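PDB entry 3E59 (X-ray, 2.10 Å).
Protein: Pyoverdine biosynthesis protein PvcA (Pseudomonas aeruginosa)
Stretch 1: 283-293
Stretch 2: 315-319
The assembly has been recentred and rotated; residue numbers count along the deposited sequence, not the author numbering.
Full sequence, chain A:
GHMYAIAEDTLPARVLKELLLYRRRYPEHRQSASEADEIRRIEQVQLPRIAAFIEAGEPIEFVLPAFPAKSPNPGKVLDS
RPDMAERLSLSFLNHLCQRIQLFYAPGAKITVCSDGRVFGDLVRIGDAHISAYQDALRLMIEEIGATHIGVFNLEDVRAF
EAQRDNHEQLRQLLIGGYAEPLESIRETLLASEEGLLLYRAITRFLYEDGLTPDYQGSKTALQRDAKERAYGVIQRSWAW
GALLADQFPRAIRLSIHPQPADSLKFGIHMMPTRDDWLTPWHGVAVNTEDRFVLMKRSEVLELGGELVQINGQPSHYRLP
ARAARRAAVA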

# COMPACT_ATOMS: atom_id res chain seq x y z
N GLY A 283 5.35 -6.27 -8.07
CA GLY A 283 6.50 -7.17 -8.11
C GLY A 283 6.14 -8.64 -7.93
O GLY A 283 4.98 -9.03 -8.09
N VAL A 284 7.16 -9.44 -7.63
CA VAL A 284 7.00 -10.90 -7.50
C VAL A 284 7.69 -11.41 -6.25
O VAL A 284 8.74 -10.89 -5.85
CB VAL A 284 7.55 -11.70 -8.72
CG1 VAL A 284 6.73 -11.44 -9.97
CG2 VAL A 284 9.04 -11.40 -8.97
N ALA A 285 7.10 -12.43 -5.64
CA ALA A 285 7.73 -13.12 -4.51
C ALA A 285 8.86 -13.97 -5.06
O ALA A 285 8.73 -14.57 -6.13
CB ALA A 285 6.71 -13.98 -3.76
N VAL A 286 9.98 -13.99 -4.36
CA VAL A 286 11.15 -14.74 -4.80
C VAL A 286 11.69 -15.57 -3.65
O VAL A 286 11.99 -15.03 -2.58
CB VAL A 286 12.31 -13.82 -5.34
CG1 VAL A 286 13.49 -14.66 -5.81
CG2 VAL A 286 11.82 -12.93 -6.48
N ASN A 287 11.80 -16.88 -3.88
CA ASN A 287 12.43 -17.78 -2.93
C ASN A 287 13.92 -17.82 -3.24
O ASN A 287 14.32 -18.30 -4.30
CB ASN A 287 11.79 -19.17 -3.04
CG ASN A 287 12.08 -20.07 -1.84
OD1 ASN A 287 11.51 -21.15 -1.73
ND2 ASN A 287 12.96 -19.64 -0.95
N THR A 288 14.74 -17.29 -2.34
CA THR A 288 16.19 -17.21 -2.56
C THR A 288 16.92 -17.42 -1.25
O THR A 288 16.78 -16.61 -0.33
CB THR A 288 16.61 -15.85 -3.17
N GLU A 289 17.71 -18.49 -1.20
CA GLU A 289 18.42 -18.92 0.02
C GLU A 289 17.44 -19.25 1.15
O GLU A 289 17.63 -18.86 2.31
CB GLU A 289 19.49 -17.90 0.44
CG GLU A 289 20.63 -17.78 -0.57
CD GLU A 289 21.82 -17.00 -0.03
OE1 GLU A 289 21.77 -15.75 -0.04
OE2 GLU A 289 22.80 -17.65 0.40
N ASP A 290 16.38 -19.96 0.76
CA ASP A 290 15.28 -20.40 1.64
C ASP A 290 14.61 -19.32 2.49
O ASP A 290 14.23 -19.55 3.65
CB ASP A 290 15.68 -21.63 2.46
CG ASP A 290 15.54 -22.91 1.67
OD1 ASP A 290 15.25 -22.83 0.45
OD2 ASP A 290 15.71 -24.00 2.26
N ARG A 291 14.45 -18.15 1.88
CA ARG A 291 13.66 -17.06 2.43
C ARG A 291 12.91 -16.39 1.30
O ARG A 291 13.39 -16.35 0.16
CB ARG A 291 14.55 -16.06 3.19
CG ARG A 291 15.19 -14.97 2.33
CD ARG A 291 16.18 -14.15 3.14
NE ARG A 291 15.52 -13.27 4.11
CZ ARG A 291 15.56 -11.93 4.08
NH1 ARG A 291 16.23 -11.29 3.12
NH2 ARG A 291 14.93 -11.24 5.02
N PHE A 292 11.73 -15.87 1.60
CA PHE A 292 10.97 -15.14 0.60
C PHE A 292 11.28 -13.65 0.66
O PHE A 292 11.29 -13.03 1.73
CB PHE A 292 9.48 -15.42 0.73
CG PHE A 292 8.98 -16.48 -0.22
CD1 PHE A 292 8.90 -16.24 -1.58
CD2 PHE A 292 8.59 -17.72 0.26
CE1 PHE A 292 8.45 -17.23 -2.46
CE2 PHE A 292 8.12 -18.71 -0.61
CZ PHE A 292 8.06 -18.47 -1.96
N VAL A 293 11.55 -13.09 -0.51
CA VAL A 293 11.87 -11.67 -0.66
C VAL A 293 10.98 -11.18 -1.79
O VAL A 293 10.63 -11.95 -2.69
CB VAL A 293 13.39 -11.46 -0.98
CG1 VAL A 293 13.68 -10.04 -1.43
CG2 VAL A 293 14.24 -11.78 0.22
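Stretch 2 315-319: SHYRL

How does stretch 2 lie on stretch 1? Residues 315-318 form a strand that runs parallel to strand 284-287, the two axes crossing at -43° and approaching to 4.5 Å. The register pairs Ala285 with His316, Val286 with Tyr317, Asn287 with Arg318 and Thr288 with Leu319, and the CA atoms draw together from 5.2 Å between Ala285 CA and His316 CA to 4.4 Å between Asn287 CA and Arg318 CA. Most of these residues have extended backbones; Ser315, with psi near -55°, departs from that form.

What holds the beginning of stretch 1 against its partner? Val284 packs on the ring of Tyr317, with Val284 CG2 3.8 Å from Tyr317 CD2. At Ala285 the contact becomes polar: Tyr317 N donates to Ala285 O at 3.1 Å, in a nearly straight bond. The other polar group of Ala285 reaches stretch 2 through a water, which accepts from Ala285 N at 3.0 Å and donates to Ser315 O at 2.8 Å, bridging the two backbones where no direct bond joins them. Beside it, Ala285 CB lies 4.0 Å from His316 CB.

How do the strands stay in step through Val286 and Asn287? Val286 turns its own N and O away from stretch 2, to Val293 within stretch 1, so the strand is bonded along both edges. The side chains of Val286 and Tyr317 share one face of the sheet, and Val286 CG1 also meets Leu319 CG at 4.2 Å. The backbone of Asn287 faces stretch 2 with both its polar groups: Asn287 N donates to Tyr317 O at 2.8 Å, and Asn287 O accepts from Leu319 N at 2.7 Å. This is the parallel pattern, in which one residue bonds to two that flank its partner, here Arg318. Asn287 and Arg318 point to the other face, their CB atoms 4.2 Å apart; the Arg318 side chain is not modelled beyond CB.

What happens where the strand gives way to the turn? Thr288, itself modelled only to CB, still touches stretch 2, with Thr288 CB 3.8 Å from Leu319 CB. Asp290 and Arg291 make no contact, but the chain returns at Phe292, whose side-chain end comes nearer than its CA-to-CB direction suggests. Its edge meets the face of the His316 ring, the planes at 81° and Phe292 CZ 3.6 Å from His316 CD2. A hydrogen bond between His316 ND1 and Ser315 OG, 2.5 Å long, ties that imidazole to its own strand.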

# COMPACT_ATOMS: atom_id res chain seq x y z
N SER A 315 3.17 -18.72 -9.70
CA SER A 315 3.12 -18.41 -8.28
C SER A 315 4.22 -17.45 -7.86
O SER A 315 3.95 -16.39 -7.28
CB SER A 315 3.19 -19.72 -7.47
OG SER A 315 3.32 -19.48 -6.07
N HIS A 316 5.47 -17.81 -8.15
CA HIS A 316 6.64 -17.05 -7.69
C HIS A 316 7.87 -17.54 -8.43
O HIS A 316 7.79 -18.47 -9.23
CB HIS A 316 6.83 -17.20 -6.16
CG HIS A 316 6.88 -18.62 -5.68
ND1 HIS A 316 5.76 -19.34 -5.35
CD2 HIS A 316 7.93 -19.45 -5.46
CE1 HIS A 316 6.11 -20.55 -4.95
NE2 HIS A 316 7.42 -20.64 -5.02
N TYR A 317 9.01 -16.91 -8.16
CA TYR A 317 10.29 -17.38 -8.68
C TYR A 317 11.14 -17.95 -7.56
O TYR A 317 10.82 -17.76 -6.37
CB TYR A 317 11.03 -16.23 -9.38
CG TYR A 317 10.42 -15.81 -10.69
CD1 TYR A 317 10.80 -16.41 -11.89
CD2 TYR A 317 9.45 -14.79 -10.74
CE1 TYR A 317 10.25 -16.02 -13.10
CE2 TYR A 317 8.90 -14.39 -11.95
CZ TYR A 317 9.29 -15.02 -13.12
OH TYR A 317 8.74 -14.63 -14.32
N ARG A 318 12.20 -18.66 -7.94
CA ARG A 318 13.22 -19.18 -7.02
C ARG A 318 14.63 -18.89 -7.55
O ARG A 318 14.84 -18.87 -8.76
CB ARG A 318 13.04 -20.68 -6.78
N LEU A 319 15.57 -18.65 -6.63
CA LEU A 319 16.98 -18.45 -6.97
C LEU A 319 17.88 -19.44 -6.25
O LEU A 319 17.86 -19.53 -5.02
CB LEU A 319 17.43 -17.02 -6.65
CG LEU A 319 17.06 -15.88 -7.60
CD1 LEU A 319 17.68 -14.58 -7.12
CD2 LEU A 319 17.49 -16.17 -9.03
O HOH W 1 4.77 -13.75 -6.97